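PDB 7CBD: exoglucanase A from Cellulomonas fimi, which hydrolyses the beta-1,4-glucosidic linkages of cellulose with inversion of anomeric configuration, releasing cellobiose from the non-reducing chain ends. Local coordinates for residues 71-76 with 140-145; 88-93 with 362-367. One frame throughout, in Å; residues are numbered along the deposited sequence.

Both contacts lie in the catalytic domain, on two sides of the same part of the sheet. Interaction 1 is on the outside, where helix 69-83 meets I140, just ahead of strand 141-146, and I142 within it; interaction 2 is inside, where strand 87-93 faces the loop that follows strand 358-362. Their centres are about 10 Å apart. Strands 87-93 and 141-146 are parallel neighbours, and the two contacts touch directly there, F89 N lying 2.8 Å from R141 O in a probable hydrogen bond. Along the chain the segments alternate: 71-76, 88-93, 140-145, 362-367. This pair of strands thus has helix 69-83 against its outer side and the loop after strand 358-362 on its inner side, near the active site.

Interaction 1: residues 71-76 with 140-145; sequences FHLDNA and IRIAAT
I140 reaches the helix with two branches, and its outer methyl, CD1, carries most of the apolar contact. That methyl touches two side chains about one helical turn apart, 3.8 Å from A76 CB and 4.0 Å from L73 CD2. The L73 and I140 side chains cross at about a right angle, so they meet methyl to methyl. L73 CD2 also faces I142 CG1, more loosely at 4.4 Å.

The geometry is that of the outer layer of the family 6 barrel: helix 69-83, which in sequence joins strand 52-54 to strand 87-93, packs on F89 of the strand that follows it, through H72 and L73, and also meets I140, just ahead of strand 141-146, and I142 within it. Helix 114-132 packs beside it, L131 and L132 touching L73 and L132 also touching I142.

A second kind of contact is made to the backbone. I140 has CG1 between its backbone N and carbonyl carbon (chi1 67°), which sends CG2 to a separate partner, A76 O, in van der Waals contact at 3.7 Å. An alanine in place of I140 lacks CG2 and CD1, which would probably open a gap against A76 and L73 and leave L73 CD2 less confined.

Polar links run elsewhere: I140 O accepts from N186 ND2, while the backbone of R141 pairs with L87 and F89.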
loop_
_atom_site.group_PDB
_atom_site.type_symbol
_atom_site.label_atom_id
_atom_site.label_comp_id
_atom_site.label_asym_id
_atom_site.label_seq_id
_atom_site.Cartn_x
_atom_site.Cartn_y
_atom_site.Cartn_z
ATOM N N PHE A 71 20.502 -8.710 -2.469
ATOM C CA PHE A 71 20.106 -9.848 -1.645
ATOM C C PHE A 71 18.733 -10.363 -2.058
ATOM O O PHE A 71 18.552 -11.561 -2.306
ATOM C CB PHE A 71 20.126 -9.400 -0.178
ATOM C CG PHE A 71 19.472 -10.356 0.790
ATOM C CD1 PHE A 71 20.133 -11.495 1.227
ATOM C CD2 PHE A 71 18.218 -10.078 1.313
ATOM C CE1 PHE A 71 19.541 -12.355 2.147
ATOM C CE2 PHE A 71 17.619 -10.930 2.233
ATOM C CZ PHE A 71 18.281 -12.070 2.648
ATOM N N HIS A 72 17.758 -9.458 -2.180
ATOM C CA HIS A 72 16.397 -9.869 -2.524
ATOM C C HIS A 72 16.291 -10.379 -3.956
ATOM O O HIS A 72 15.586 -11.362 -4.215
ATOM C CB HIS A 72 15.428 -8.717 -2.279
ATOM C CG HIS A 72 15.310 -8.353 -0.838
ATOM N ND1 HIS A 72 14.725 -9.184 0.092
ATOM C CD2 HIS A 72 15.748 -7.270 -0.157
ATOM C CE1 HIS A 72 14.785 -8.616 1.282
ATOM N NE2 HIS A 72 15.407 -7.457 1.160
ATOM N N LEU A 73 16.960 -9.719 -4.903
ATOM C CA LEU A 73 16.909 -10.183 -6.287
ATOM C C LEU A 73 17.508 -11.580 -6.422
ATOM O O LEU A 73 16.942 -12.449 -7.106
ATOM C CB LEU A 73 17.615 -9.185 -7.200
ATOM C CG LEU A 73 16.928 -7.824 -7.293
ATOM C CD1 LEU A 73 17.873 -6.821 -7.926
ATOM C CD2 LEU A 73 15.659 -7.944 -8.109
ATOM N N ASP A 74 18.644 -11.821 -5.761
ATOM C CA ASP A 74 19.240 -13.156 -5.762
ATOM C C ASP A 74 18.309 -14.180 -5.117
ATOM O O ASP A 74 18.155 -15.300 -5.623
ATOM C CB ASP A 74 20.574 -13.136 -5.020
ATOM C CG ASP A 74 21.653 -12.360 -5.753
ATOM O OD1 ASP A 74 21.537 -12.134 -6.982
ATOM O OD2 ASP A 74 22.640 -11.980 -5.078
ATOM N N ASN A 75 17.688 -13.820 -3.987
ATOM C CA ASN A 75 16.723 -14.723 -3.361
ATOM C C ASN A 75 15.570 -15.012 -4.306
ATOM O O ASN A 75 15.082 -16.146 -4.377
ATOM C CB ASN A 75 16.150 -14.108 -2.088
ATOM C CG ASN A 75 17.176 -13.917 -1.003
ATOM O OD1 ASN A 75 18.252 -14.514 -1.021
ATOM N ND2 ASN A 75 16.842 -13.063 -0.034
ATOM N N ALA A 76 15.092 -13.980 -5.004
ATOM C CA ALA A 76 13.972 -14.154 -5.918
ATOM C C ALA A 76 14.316 -15.114 -7.052
ATOM O O ALA A 76 13.480 -15.942 -7.433
ATOM C CB ALA A 76 13.509 -12.803 -6.463
ATOM N N ILE A 140 13.293 -13.528 -13.560
ATOM C CA ILE A 140 12.220 -13.105 -12.670
ATOM C C ILE A 140 11.512 -11.902 -13.285
ATOM O O ILE A 140 11.989 -11.288 -14.243
ATOM C CB ILE A 140 12.700 -12.800 -11.234
ATOM C CG1 ILE A 140 13.605 -11.564 -11.213
ATOM C CG2 ILE A 140 13.373 -14.033 -10.618
ATOM C CD1 ILE A 140 13.969 -11.121 -9.819
ATOM N N ARG A 141 10.346 -11.590 -12.735
ATOM C CA ARG A 141 9.608 -10.385 -13.071
ATOM C C ARG A 141 9.606 -9.483 -11.849
ATOM O O ARG A 141 9.541 -9.967 -10.718
ATOM C CB ARG A 141 8.167 -10.729 -13.461
ATOM C CG ARG A 141 8.068 -11.653 -14.660
ATOM C CD ARG A 141 6.649 -12.145 -14.878
ATOM N NE ARG A 141 6.572 -12.958 -16.085
ATOM C CZ ARG A 141 5.508 -13.646 -16.478
ATOM N NH1 ARG A 141 4.398 -13.658 -15.750
ATOM N NH2 ARG A 141 5.561 -14.333 -17.608
ATOM N N ILE A 142 9.689 -8.177 -12.072
ATOM C CA ILE A 142 9.664 -7.201 -10.990
ATOM C C ILE A 142 8.428 -6.334 -11.178
ATOM O O ILE A 142 8.257 -5.708 -12.232
ATOM C CB ILE A 142 10.948 -6.352 -10.948
ATOM C CG1 ILE A 142 12.187 -7.258 -10.783
ATOM C CG2 ILE A 142 10.844 -5.314 -9.837
ATOM C CD1 ILE A 142 12.920 -7.560 -12.074
ATOM N N ALA A 143 7.550 -6.325 -10.181
ATOM C CA ALA A 143 6.420 -5.406 -10.160
ATOM C C ALA A 143 6.840 -4.231 -9.293
ATOM O O ALA A 143 6.981 -4.372 -8.077
ATOM C CB ALA A 143 5.167 -6.074 -9.605
ATOM N N ALA A 144 7.086 -3.096 -9.925
ATOM C CA ALA A 144 7.559 -1.903 -9.238
ATOM C C ALA A 144 6.352 -1.032 -8.913
ATOM O O ALA A 144 5.687 -0.517 -9.824
ATOM C CB ALA A 144 8.544 -1.158 -10.134
ATOM N N THR A 145 6.044 -0.900 -7.620
ATOM C CA THR A 145 5.048 0.071 -7.189
ATOM C C THR A 145 5.708 1.447 -7.190
ATOM O O THR A 145 6.694 1.664 -6.478
ATOM C CB THR A 145 4.526 -0.284 -5.796
ATOM O OG1 THR A 145 3.673 -1.431 -5.876
ATOM C CG2 THR A 145 3.722 0.878 -5.208
#

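Interaction 2: residues 88-93 with 362-367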
loop_
_atom_site.group_PDB
_atom_site.type_symbol
_atom_site.label_atom_id
_atom_site.label_comp_id
_atom_site.label_asym_id
_atom_site.label_seq_id
_atom_site.Cartn_x
_atom_site.Cartn_y
_atom_site.Cartn_z
ATOM N N VAL A 88 6.962 -13.058 -9.449
ATOM C CA VAL A 88 6.916 -11.603 -9.341
ATOM C C VAL A 88 7.571 -11.181 -8.031
ATOM O O VAL A 88 7.154 -11.614 -6.946
ATOM C CB VAL A 88 5.475 -11.071 -9.409
ATOM C CG1 VAL A 88 5.467 -9.550 -9.219
ATOM C CG2 VAL A 88 4.799 -11.460 -10.708
ATOM N N PHE A 89 8.580 -10.320 -8.142
ATOM C CA PHE A 89 9.214 -9.666 -7.010
ATOM C C PHE A 89 8.601 -8.277 -6.882
ATOM O O PHE A 89 8.733 -7.457 -7.794
ATOM C CB PHE A 89 10.721 -9.590 -7.275
ATOM C CG PHE A 89 11.469 -8.717 -6.312
ATOM C CD1 PHE A 89 11.441 -8.980 -4.956
ATOM C CD2 PHE A 89 12.203 -7.627 -6.759
ATOM C CE1 PHE A 89 12.127 -8.177 -4.062
ATOM C CE2 PHE A 89 12.894 -6.829 -5.876
ATOM C CZ PHE A 89 12.855 -7.105 -4.522
ATOM N N ASN A 90 7.901 -8.026 -5.775
ATOM C CA ASN A 90 7.295 -6.719 -5.532
ATOM C C ASN A 90 8.319 -5.773 -4.921
ATOM O O ASN A 90 8.885 -6.063 -3.865
ATOM C CB ASN A 90 6.101 -6.852 -4.594
ATOM C CG ASN A 90 4.942 -7.571 -5.237
ATOM O OD1 ASN A 90 4.247 -7.006 -6.077
ATOM N ND2 ASN A 90 4.727 -8.822 -4.848
ATOM N N LEU A 91 8.524 -4.627 -5.571
ATOM C CA LEU A 91 9.537 -3.652 -5.196
ATOM C C LEU A 91 8.857 -2.293 -5.119
ATOM O O LEU A 91 8.111 -1.928 -6.032
ATOM C CB LEU A 91 10.563 -3.608 -6.324
ATOM C CG LEU A 91 12.063 -3.343 -6.124
ATOM C CD1 LEU A 91 12.649 -2.549 -7.297
ATOM C CD2 LEU A 91 12.433 -2.740 -4.813
ATOM N N VAL A 92 9.099 -1.537 -4.050
ATOM C CA VAL A 92 8.499 -0.210 -3.908
ATOM C C VAL A 92 9.551 0.863 -4.154
ATOM O O VAL A 92 10.581 0.912 -3.466
ATOM C CB VAL A 92 7.819 0.000 -2.550
ATOM C CG1 VAL A 92 6.945 1.255 -2.613
ATOM C CG2 VAL A 92 6.986 -1.214 -2.184
ATOM N N ILE A 93 9.262 1.722 -5.128
ATOM C CA ILE A 93 10.067 2.886 -5.464
ATOM C C ILE A 93 9.466 4.051 -4.679
ATOM O O ILE A 93 8.302 4.411 -4.887
ATOM C CB ILE A 93 9.992 3.142 -6.980
ATOM C CG1 ILE A 93 10.375 1.881 -7.765
ATOM C CG2 ILE A 93 10.841 4.336 -7.385
ATOM C CD1 ILE A 93 11.772 1.370 -7.483
ATOM N N VAL A 362 -2.134 -7.974 -3.426
ATOM C CA VAL A 362 -0.735 -7.964 -3.023
ATOM C C VAL A 362 -0.657 -7.388 -1.618
ATOM O O VAL A 362 -1.543 -6.654 -1.176
ATOM C CB VAL A 362 0.133 -7.126 -3.991
ATOM C CG1 VAL A 362 0.346 -7.863 -5.297
ATOM C CG2 VAL A 362 -0.540 -5.783 -4.255
ATOM N N TRP A 363 0.422 -7.725 -0.912
ATOM C CA TRP A 363 0.775 -7.069 0.350
ATOM C C TRP A 363 1.959 -6.165 0.042
ATOM O O TRP A 363 3.113 -6.614 0.028
ATOM C CB TRP A 363 1.112 -8.074 1.442
ATOM C CG TRP A 363 -0.081 -8.760 2.010
ATOM C CD1 TRP A 363 -1.388 -8.622 1.619
ATOM C CD2 TRP A 363 -0.079 -9.700 3.087
ATOM N NE1 TRP A 363 -2.198 -9.420 2.403
ATOM C CE2 TRP A 363 -1.414 -10.099 3.302
ATOM C CE3 TRP A 363 0.928 -10.246 3.888
ATOM C CZ2 TRP A 363 -1.768 -11.022 4.289
ATOM C CZ3 TRP A 363 0.579 -11.164 4.864
ATOM C CH2 TRP A 363 -0.761 -11.543 5.056
ATOM N N ILE A 364 1.674 -4.893 -0.233
ATOM C CA ILE A 364 2.751 -3.951 -0.502
ATOM C C ILE A 364 3.378 -3.486 0.807
ATOM O O ILE A 364 4.563 -3.715 1.063
ATOM C CB ILE A 364 2.283 -2.786 -1.397
ATOM C CG1 ILE A 364 1.704 -3.301 -2.722
ATOM C CG2 ILE A 364 3.442 -1.851 -1.668
ATOM C CD1 ILE A 364 2.654 -4.168 -3.548
ATOM N N LYS A 365 2.589 -2.872 1.679
ATOM C CA LYS A 365 3.064 -2.625 3.038
ATOM C C LYS A 365 3.209 -3.965 3.759
ATOM O O LYS A 365 2.294 -4.791 3.700
ATOM C CB LYS A 365 2.049 -1.767 3.781
ATOM C CG LYS A 365 2.434 -1.462 5.214
ATOM C CD LYS A 365 3.581 -0.466 5.282
ATOM C CE LYS A 365 3.910 -0.118 6.732
ATOM N NZ LYS A 365 4.890 0.998 6.851
ATOM N N PRO A 366 4.325 -4.227 4.440
ATOM C CA PRO A 366 4.461 -5.503 5.172
ATOM C C PRO A 366 3.791 -5.416 6.531
ATOM O O PRO A 366 4.152 -4.554 7.350
ATOM C CB PRO A 366 5.984 -5.670 5.320
ATOM C CG PRO A 366 6.598 -4.671 4.327
ATOM C CD PRO A 366 5.615 -3.521 4.354
ATOM N N PRO A 367 2.807 -6.274 6.808
ATOM C CA PRO A 367 2.139 -6.220 8.113
ATOM C C PRO A 367 3.136 -6.315 9.256
ATOM O O PRO A 367 4.050 -7.142 9.244
ATOM C CB PRO A 367 1.200 -7.433 8.081
ATOM C CG PRO A 367 0.905 -7.624 6.621
ATOM C CD PRO A 367 2.183 -7.265 5.905
#
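V92 and I364 make the tightest contact, CG2 of one against CG2 of the other at 3.6 Å, with the two side chains slanting across each other. I364 meets the strand with both of its arms. Its CG2, anti to the backbone N, goes to V92, while the other arm, through CG1, carries CD1 to 4.1 Å from N90 OD1. The N90 and I364 side chains lie at about a right angle. V362 adds one methyl, CG1, to the same oxygen, also at 4.1 Å, so the amide oxygen has aliphatic carbons from two residues of 362-367 near it.

One shell out, the N90 amide is gripped at both ends: OD1 accepts a hydrogen bond from Y10 OH, and ND2 is bonded to Q15 OE1. Together these two bonds fix the rotation of the amide. The loop has polar ties of its own. I364 O accepts from W53 NE1, and K365 N donates to D295 OD2. W53 also packs on V92 and P366, while T145 touches I364.

These residues lie inside the seven-stranded, incompletely closed alpha/beta barrel of family 6 cellulases, in which strands 52-54 and 358-362 are not paired; the W53 bond ties the first of them to the loop that leaves the last. Measured between side chains, V92 is about 10 Å from D149, the predicted proton donor, and I364 about 11 Å from D371, the predicted nucleophile.

What crosses the contact is van der Waals contact, methyl on methyl and methyl on an amide oxygen whose hydrogen bond goes to Y10; such contacts have little directionality, so the placing of both sides near the catalytic centre probably comes from the polar bonds of N90, I364 O and K365 N to their surroundings.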